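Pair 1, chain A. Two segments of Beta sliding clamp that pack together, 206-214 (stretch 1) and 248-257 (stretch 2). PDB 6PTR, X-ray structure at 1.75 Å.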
# COMPACT_ATOMS: atom_id res chain seq x y z
N GLY A 206 -29.81 -12.81 -22.73
CA GLY A 206 -29.20 -12.72 -21.41
C GLY A 206 -27.75 -13.16 -21.52
O GLY A 206 -27.46 -14.25 -22.02
N VAL A 207 -26.83 -12.30 -21.06
CA VAL A 207 -25.40 -12.56 -21.20
C VAL A 207 -24.68 -12.34 -19.88
O VAL A 207 -25.13 -11.61 -18.99
CB VAL A 207 -24.76 -11.69 -22.30
CG1 VAL A 207 -25.50 -11.87 -23.64
CG2 VAL A 207 -24.75 -10.22 -21.88
N ILE A 208 -23.51 -12.95 -19.77
CA ILE A 208 -22.68 -12.87 -18.57
C ILE A 208 -21.46 -12.02 -18.91
O ILE A 208 -20.61 -12.45 -19.70
CB ILE A 208 -22.26 -14.25 -18.06
CG1 ILE A 208 -23.50 -15.10 -17.74
CG2 ILE A 208 -21.36 -14.11 -16.80
CD1 ILE A 208 -23.14 -16.57 -17.49
N ILE A 209 -21.39 -10.82 -18.35
CA ILE A 209 -20.25 -9.94 -18.61
C ILE A 209 -19.12 -10.34 -17.68
O ILE A 209 -19.32 -10.37 -16.45
CB ILE A 209 -20.63 -8.47 -18.37
CG1 ILE A 209 -21.89 -8.12 -19.15
CG2 ILE A 209 -19.41 -7.58 -18.67
CD1 ILE A 209 -22.55 -6.80 -18.69
N PRO A 210 -17.92 -10.66 -18.18
CA PRO A 210 -16.84 -11.13 -17.30
C PRO A 210 -16.41 -10.10 -16.26
O PRO A 210 -16.45 -8.88 -16.49
CB PRO A 210 -15.68 -11.42 -18.27
CG PRO A 210 -16.35 -11.57 -19.62
CD PRO A 210 -17.53 -10.65 -19.60
N ARG A 211 -16.02 -10.63 -15.10
CA ARG A 211 -15.53 -9.83 -13.98
C ARG A 211 -14.47 -8.80 -14.38
O ARG A 211 -14.53 -7.65 -13.93
CB ARG A 211 -14.97 -10.79 -12.91
CG ARG A 211 -14.40 -10.12 -11.69
CD ARG A 211 -14.22 -11.12 -10.56
NE ARG A 211 -13.53 -12.34 -10.98
CZ ARG A 211 -12.22 -12.50 -10.94
NH1 ARG A 211 -11.67 -13.64 -11.34
NH2 ARG A 211 -11.44 -11.51 -10.51
N LYS A 212 -13.51 -9.18 -15.24
CA LYS A 212 -12.46 -8.22 -15.59
C LYS A 212 -13.01 -7.04 -16.37
O LYS A 212 -12.61 -5.89 -16.13
CB LYS A 212 -11.33 -8.89 -16.38
CG LYS A 212 -10.22 -7.88 -16.82
CD LYS A 212 -8.99 -8.61 -17.33
CE LYS A 212 -7.80 -7.64 -17.56
NZ LYS A 212 -6.61 -8.34 -18.06
N ALA A 213 -13.89 -7.29 -17.35
CA ALA A 213 -14.52 -6.20 -18.09
C ALA A 213 -15.30 -5.30 -17.15
O ALA A 213 -15.22 -4.06 -17.25
CB ALA A 213 -15.44 -6.76 -19.19
N VAL A 214 -16.05 -5.90 -16.22
CA VAL A 214 -16.79 -5.09 -15.26
C VAL A 214 -15.83 -4.20 -14.49
O VAL A 214 -16.09 -3.01 -14.31
CB VAL A 214 -17.59 -5.98 -14.29
CG1 VAL A 214 -18.16 -5.12 -13.17
CG2 VAL A 214 -18.71 -6.70 -15.05
N THR A 248 -14.27 -3.73 -25.58
CA THR A 248 -14.91 -4.88 -26.21
C THR A 248 -14.47 -6.14 -25.47
O THR A 248 -13.27 -6.37 -25.31
CB THR A 248 -14.57 -5.00 -27.69
OG1 THR A 248 -14.82 -3.75 -28.35
CG2 THR A 248 -15.46 -6.10 -28.34
N SER A 249 -15.44 -6.94 -25.04
CA SER A 249 -15.15 -8.09 -24.19
C SER A 249 -15.85 -9.33 -24.74
O SER A 249 -16.97 -9.25 -25.23
CB SER A 249 -15.62 -7.86 -22.76
OG SER A 249 -15.30 -9.01 -21.95
N LYS A 250 -15.16 -10.46 -24.67
CA LYS A 250 -15.87 -11.72 -24.80
C LYS A 250 -16.90 -11.82 -23.68
O LYS A 250 -16.80 -11.16 -22.65
CB LYS A 250 -14.91 -12.91 -24.73
CG LYS A 250 -14.07 -13.02 -25.99
CD LYS A 250 -13.03 -14.12 -25.91
CE LYS A 250 -12.08 -14.01 -27.09
NZ LYS A 250 -10.95 -14.97 -27.00
N LEU A 251 -17.93 -12.62 -23.91
CA LEU A 251 -18.90 -12.93 -22.88
C LEU A 251 -18.54 -14.29 -22.30
O LEU A 251 -17.88 -15.10 -22.95
CB LEU A 251 -20.32 -12.94 -23.44
CG LEU A 251 -20.77 -11.53 -23.86
CD1 LEU A 251 -22.01 -11.57 -24.75
CD2 LEU A 251 -21.04 -10.66 -22.63
N VAL A 252 -18.95 -14.53 -21.06
CA VAL A 252 -18.69 -15.83 -20.46
C VAL A 252 -19.54 -16.88 -21.15
O VAL A 252 -20.76 -16.73 -21.25
CB VAL A 252 -18.96 -15.79 -18.95
CG1 VAL A 252 -18.74 -17.18 -18.33
CG2 VAL A 252 -18.10 -14.75 -18.27
N ASP A 253 -18.91 -17.97 -21.59
CA ASP A 253 -19.58 -19.03 -22.34
C ASP A 253 -20.13 -20.03 -21.34
O ASP A 253 -19.51 -21.05 -21.04
CB ASP A 253 -18.62 -19.68 -23.33
CG ASP A 253 -19.29 -20.75 -24.18
OD1 ASP A 253 -20.51 -20.95 -24.03
OD2 ASP A 253 -18.59 -21.38 -25.00
N GLY A 254 -21.33 -19.75 -20.84
CA GLY A 254 -21.99 -20.62 -19.89
C GLY A 254 -23.40 -20.14 -19.67
O GLY A 254 -23.83 -19.13 -20.23
N THR A 255 -24.14 -20.87 -18.85
CA THR A 255 -25.52 -20.52 -18.53
C THR A 255 -25.60 -20.09 -17.07
O THR A 255 -25.22 -20.86 -16.18
CB THR A 255 -26.45 -21.70 -18.80
OG1 THR A 255 -26.35 -22.05 -20.19
CG2 THR A 255 -27.87 -21.32 -18.48
N PHE A 256 -26.12 -18.89 -16.82
CA PHE A 256 -26.24 -18.39 -15.45
C PHE A 256 -27.33 -19.15 -14.70
O PHE A 256 -28.33 -19.56 -15.30
CB PHE A 256 -26.54 -16.89 -15.48
CG PHE A 256 -26.22 -16.17 -14.21
CD1 PHE A 256 -24.91 -15.86 -13.89
CD2 PHE A 256 -27.24 -15.80 -13.32
CE1 PHE A 256 -24.59 -15.19 -12.72
CE2 PHE A 256 -26.93 -15.12 -12.15
CZ PHE A 256 -25.59 -14.81 -11.85
N PRO A 257 -27.17 -19.38 -13.39
CA PRO A 257 -28.19 -20.13 -12.64
C PRO A 257 -29.54 -19.42 -12.59
O PRO A 257 -29.66 -18.22 -12.85
CB PRO A 257 -27.60 -20.27 -11.23
CG PRO A 257 -26.10 -20.10 -11.42
CD PRO A 257 -25.95 -19.14 -12.60
O HOH W 1 -25.29 -16.51 -20.94
O HOH W 2 -22.86 -15.18 -21.70
O HOH W 3 -13.40 -9.34 -19.91

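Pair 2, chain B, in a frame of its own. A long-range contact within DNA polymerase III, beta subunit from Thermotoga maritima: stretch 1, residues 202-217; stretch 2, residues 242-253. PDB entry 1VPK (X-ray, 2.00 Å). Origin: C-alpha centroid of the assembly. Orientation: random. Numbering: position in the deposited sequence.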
# COMPACT_ATOMS: atom_id res chain seq x y z
N SER B 202 -22.15 16.14 -27.52
CA SER B 202 -21.75 16.00 -26.11
C SER B 202 -22.55 14.88 -25.44
O SER B 202 -23.65 14.54 -25.89
CB SER B 202 -21.92 17.33 -25.36
OG SER B 202 -23.30 17.60 -25.19
N PHE B 203 -21.96 14.27 -24.40
CA PHE B 203 -22.55 13.17 -23.68
C PHE B 203 -21.81 12.96 -22.34
O PHE B 203 -20.64 13.31 -22.20
CB PHE B 203 -22.51 11.89 -24.52
CG PHE B 203 -21.14 11.58 -25.11
CD1 PHE B 203 -20.19 10.86 -24.37
CD2 PHE B 203 -20.84 11.97 -26.43
CE1 PHE B 203 -18.95 10.57 -24.91
CE2 PHE B 203 -19.60 11.67 -26.99
CZ PHE B 203 -18.65 10.98 -26.24
N LEU B 204 -22.50 12.34 -21.39
CA LEU B 204 -21.91 11.98 -20.11
C LEU B 204 -21.70 10.46 -20.07
O LEU B 204 -22.62 9.70 -20.36
CB LEU B 204 -22.85 12.40 -19.00
CG LEU B 204 -22.45 12.14 -17.55
CD1 LEU B 204 -21.21 12.82 -17.13
CD2 LEU B 204 -23.61 12.50 -16.63
N LEU B 205 -20.49 10.02 -19.79
CA LEU B 205 -20.23 8.62 -19.50
C LEU B 205 -19.96 8.48 -18.01
O LEU B 205 -19.30 9.35 -17.39
CB LEU B 205 -19.06 8.10 -20.33
CG LEU B 205 -19.19 8.11 -21.87
CD1 LEU B 205 -17.90 7.63 -22.48
CD2 LEU B 205 -20.41 7.29 -22.39
N SER B 206 -20.47 7.39 -17.43
CA SER B 206 -20.38 7.10 -15.99
C SER B 206 -18.92 6.90 -15.59
O SER B 206 -18.06 6.61 -16.44
CB SER B 206 -21.18 5.84 -15.60
OG SER B 206 -20.49 4.62 -15.94
N LEU B 207 -18.65 7.04 -14.30
CA LEU B 207 -17.30 6.83 -13.82
C LEU B 207 -16.85 5.40 -14.06
O LEU B 207 -15.71 5.18 -14.49
CB LEU B 207 -17.21 7.20 -12.34
CG LEU B 207 -15.83 7.11 -11.68
CD1 LEU B 207 -14.78 7.87 -12.44
CD2 LEU B 207 -15.97 7.62 -10.29
N LYS B 208 -17.74 4.43 -13.84
CA LYS B 208 -17.42 3.03 -14.11
C LYS B 208 -17.07 2.80 -15.61
O LYS B 208 -16.11 2.11 -15.92
CB LYS B 208 -18.52 2.07 -13.63
CG LYS B 208 -18.15 0.61 -13.96
CD LYS B 208 -18.31 -0.40 -12.87
CE LYS B 208 -18.07 -1.82 -13.43
NZ LYS B 208 -19.13 -2.73 -13.05
N SER B 209 -17.80 3.45 -16.52
CA SER B 209 -17.53 3.34 -17.94
C SER B 209 -16.16 3.92 -18.26
O SER B 209 -15.38 3.33 -18.99
CB SER B 209 -18.61 4.03 -18.76
OG SER B 209 -19.81 3.30 -18.80
N MET B 210 -15.86 5.06 -17.65
CA MET B 210 -14.60 5.77 -17.84
C MET B 210 -13.35 5.08 -17.35
O MET B 210 -12.30 5.21 -17.98
CB MET B 210 -14.73 7.18 -17.23
CG MET B 210 -15.67 8.06 -18.03
SD MET B 210 -15.18 8.30 -19.74
CE MET B 210 -13.57 9.13 -19.64
N LYS B 211 -13.48 4.33 -16.26
CA LYS B 211 -12.43 3.46 -15.77
C LYS B 211 -12.13 2.30 -16.74
O LYS B 211 -10.98 1.84 -16.88
CB LYS B 211 -12.79 2.96 -14.37
CG LYS B 211 -12.71 4.11 -13.32
CD LYS B 211 -12.96 3.62 -11.90
CE LYS B 211 -13.11 4.75 -10.80
NZ LYS B 211 -14.05 4.25 -9.67
N GLU B 212 -13.16 1.84 -17.44
CA GLU B 212 -12.93 0.85 -18.47
C GLU B 212 -12.24 1.55 -19.66
O GLU B 212 -11.35 0.98 -20.25
CB GLU B 212 -14.23 0.12 -18.87
CG GLU B 212 -14.07 -0.84 -20.04
CD GLU B 212 -12.98 -1.91 -19.90
OE1 GLU B 212 -12.47 -2.24 -18.80
OE2 GLU B 212 -12.66 -2.50 -20.93
N VAL B 213 -12.64 2.77 -19.99
CA VAL B 213 -11.98 3.51 -21.09
C VAL B 213 -10.48 3.60 -20.81
O VAL B 213 -9.66 3.23 -21.68
CB VAL B 213 -12.62 4.92 -21.29
CG1 VAL B 213 -11.78 5.79 -22.20
CG2 VAL B 213 -14.01 4.76 -21.90
N GLN B 214 -10.15 3.99 -19.57
CA GLN B 214 -8.78 4.14 -19.15
C GLN B 214 -8.05 2.79 -19.24
O GLN B 214 -6.88 2.71 -19.63
CB GLN B 214 -8.73 4.59 -17.70
CG GLN B 214 -8.79 6.03 -17.43
CD GLN B 214 -8.24 6.31 -16.03
OE1 GLN B 214 -8.78 5.80 -15.03
NE2 GLN B 214 -7.16 7.07 -15.95
N ASN B 215 -8.74 1.74 -18.83
CA ASN B 215 -8.18 0.39 -18.83
C ASN B 215 -7.81 -0.03 -20.26
O ASN B 215 -6.74 -0.60 -20.53
CB ASN B 215 -9.21 -0.58 -18.25
CG ASN B 215 -8.67 -1.95 -18.06
OD1 ASN B 215 -7.60 -2.13 -17.48
ND2 ASN B 215 -9.42 -2.95 -18.52
N VAL B 216 -8.72 0.26 -21.18
CA VAL B 216 -8.51 -0.01 -22.60
C VAL B 216 -7.24 0.73 -23.13
O VAL B 216 -6.31 0.11 -23.69
CB VAL B 216 -9.77 0.41 -23.43
CG1 VAL B 216 -9.48 0.37 -24.91
CG2 VAL B 216 -10.88 -0.54 -23.14
N LEU B 217 -7.20 2.02 -22.86
CA LEU B 217 -6.12 2.90 -23.33
C LEU B 217 -4.78 2.50 -22.74
O LEU B 217 -3.76 2.53 -23.43
CB LEU B 217 -6.44 4.35 -23.01
CG LEU B 217 -7.71 4.94 -23.61
CD1 LEU B 217 -8.01 6.30 -23.05
CD2 LEU B 217 -7.66 5.01 -25.14
N GLU B 242 -13.89 -4.14 -28.91
CA GLU B 242 -15.05 -3.24 -28.97
C GLU B 242 -15.58 -3.00 -27.58
O GLU B 242 -15.98 -3.94 -26.87
CB GLU B 242 -16.16 -3.82 -29.82
CG GLU B 242 -15.81 -3.88 -31.29
CD GLU B 242 -15.89 -2.52 -32.00
OE1 GLU B 242 -16.72 -1.65 -31.61
OE2 GLU B 242 -15.12 -2.34 -32.98
N THR B 243 -15.59 -1.73 -27.19
CA THR B 243 -16.19 -1.32 -25.94
C THR B 243 -17.37 -0.42 -26.25
O THR B 243 -17.22 0.52 -27.00
CB THR B 243 -15.15 -0.59 -25.06
OG1 THR B 243 -14.07 -1.49 -24.76
CG2 THR B 243 -15.75 -0.12 -23.76
N VAL B 244 -18.53 -0.69 -25.64
CA VAL B 244 -19.73 0.07 -25.86
C VAL B 244 -20.30 0.45 -24.52
O VAL B 244 -20.35 -0.37 -23.59
CB VAL B 244 -20.79 -0.65 -26.76
CG1 VAL B 244 -21.37 -1.90 -26.05
CG2 VAL B 244 -21.91 0.30 -27.12
N MET B 245 -20.68 1.71 -24.40
CA MET B 245 -21.15 2.23 -23.12
C MET B 245 -22.43 2.98 -23.32
O MET B 245 -22.50 3.84 -24.20
CB MET B 245 -20.11 3.18 -22.56
CG MET B 245 -18.86 2.52 -22.16
SD MET B 245 -17.38 3.53 -22.28
CE MET B 245 -17.27 3.84 -24.07
N ARG B 246 -23.45 2.71 -22.50
CA ARG B 246 -24.67 3.53 -22.54
C ARG B 246 -24.41 4.84 -21.86
O ARG B 246 -23.86 4.90 -20.78
CB ARG B 246 -25.87 2.87 -21.87
CG ARG B 246 -26.33 1.56 -22.59
CD ARG B 246 -27.37 0.76 -21.77
NE ARG B 246 -28.53 1.58 -21.37
CZ ARG B 246 -29.61 1.79 -22.13
NH1 ARG B 246 -29.69 1.27 -23.36
NH2 ARG B 246 -30.62 2.52 -21.67
N VAL B 247 -24.86 5.90 -22.52
CA VAL B 247 -24.65 7.27 -22.09
C VAL B 247 -25.44 7.56 -20.80
O VAL B 247 -26.46 6.95 -20.58
CB VAL B 247 -25.05 8.13 -23.32
CG1 VAL B 247 -26.01 9.23 -23.03
CG2 VAL B 247 -23.81 8.48 -24.08
N VAL B 248 -24.96 8.42 -19.91
CA VAL B 248 -25.76 8.66 -18.71
C VAL B 248 -27.03 9.49 -19.02
O VAL B 248 -26.97 10.53 -19.66
CB VAL B 248 -24.96 9.27 -17.59
CG1 VAL B 248 -25.83 9.46 -16.36
CG2 VAL B 248 -23.75 8.38 -17.26
N ASP B 249 -28.17 9.04 -18.53
CA ASP B 249 -29.42 9.78 -18.70
C ASP B 249 -29.57 10.88 -17.65
O ASP B 249 -30.46 10.84 -16.80
CB ASP B 249 -30.58 8.83 -18.62
CG ASP B 249 -31.87 9.49 -18.92
OD1 ASP B 249 -31.87 10.67 -19.34
OD2 ASP B 249 -32.90 8.84 -18.74
N ALA B 250 -28.67 11.85 -17.70
CA ALA B 250 -28.69 12.92 -16.74
C ALA B 250 -28.04 14.08 -17.42
O ALA B 250 -27.18 13.91 -18.29
CB ALA B 250 -27.92 12.52 -15.49
N GLU B 251 -28.40 15.27 -16.97
CA GLU B 251 -27.84 16.50 -17.51
C GLU B 251 -26.63 16.95 -16.70
O GLU B 251 -26.71 17.20 -15.49
CB GLU B 251 -28.93 17.56 -17.52
CG GLU B 251 -28.56 18.81 -18.24
CD GLU B 251 -29.72 19.81 -18.27
OE1 GLU B 251 -30.89 19.36 -18.40
OE2 GLU B 251 -29.44 21.02 -18.17
N PHE B 252 -25.48 17.03 -17.35
CA PHE B 252 -24.27 17.46 -16.65
C PHE B 252 -24.47 18.96 -16.34
O PHE B 252 -25.01 19.66 -17.17
CB PHE B 252 -23.04 17.21 -17.53
CG PHE B 252 -21.74 17.42 -16.83
CD1 PHE B 252 -21.34 16.55 -15.84
CD2 PHE B 252 -20.94 18.51 -17.13
CE1 PHE B 252 -20.15 16.76 -15.16
CE2 PHE B 252 -19.76 18.74 -16.47
CZ PHE B 252 -19.34 17.85 -15.48
N PRO B 253 -24.10 19.43 -15.12
CA PRO B 253 -24.28 20.85 -14.75
C PRO B 253 -23.64 21.83 -15.71
O PRO B 253 -22.68 21.49 -16.40
CB PRO B 253 -23.52 20.98 -13.44
CG PRO B 253 -23.37 19.65 -12.92
CD PRO B 253 -23.49 18.66 -14.04
O HOH W 4 -25.35 11.92 -21.46
O HOH W 5 -21.79 5.25 -19.12

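In both pairs a strand that leads into a helix packs against a strand that runs out into an extended loop, and the backbones superpose with an RMSD of 0.7 Å over 14 central residues. One direct hydrogen bond joins the stretches, at matched positions: A:Val252 N donates to A:Ile208 O (3.0 Å) in pair 1, and B:Val248 N to B:Leu204 O (2.7 Å) in pair 2, both nearly linear. A water extends this link in the same way. Water 2 accepts from A:Ile208 N (3.0 Å) and donates to A:Val252 O (2.6 Å); water 4 accepts from B:Leu204 N (2.9 Å) and donates to B:Val248 O (2.8 Å). The backbone of one residue is thus tied to that of its partner through both its N and its O.

A:Ile208 and B:Leu204 are the residues most covered by the other stretch in their contacts. A:Ile208 sets CG2 against A:Val252 CB (3.6 Å) and extends CD1 to A:Phe256 CB (4.0 Å), at the edge of the ring. B:Leu204, branched one carbon later, reaches the matching residues with its two methyls: CD2 meets B:Val248 CB (3.6 Å) and CD1 meets B:Phe252 CD1 (3.9 Å). The valines, both t, and the phenylalanines nearly coincide, so a change of branching on one side is met by an almost unchanged wall on the other.

Next to it, bulk is redistributed. A:Leu251 spans two neighbours, with CD1 on A:Val207 CG1 (3.7 Å) and CD2 4.4 Å from A:Ile209 CG1. The shorter B:Val247 uses CG2 for both matched residues, touching B:Phe203 CB (3.7 Å) and B:Leu205 CD2 (4.0 Å); here the leucine, whose CA-to-CB bond points away, brings its end back.

The position just before the helix is solved differently. A:Pro210, at the N-cap position, lays its ring on stretch 2, with CG 3.1 Å from A:Lys250 O and 3.9 Å from A:Val252 CG2. B:Ser206 instead caps the helix, its OG accepting from B:Ser209 N (3.0 Å), while its free backbone N donates to water 5 (3.0 Å), which in turn donates to B:Arg246 O (2.7 Å). Proline has no such hydrogen to give; in pair 1 A:Lys250 O accepts from A:Ser249 OG (2.7 Å). One turn on, a small pair is replaced by a small residue facing a long one: A:Ala213 CB rests on A:Ser249 OG (3.6 Å), whereas B:Ser209 OG lies 3.6 Å from B:Met245 CG, and the methionine continues along the helix to place SD 3.6 Å from B:Val213 CG2.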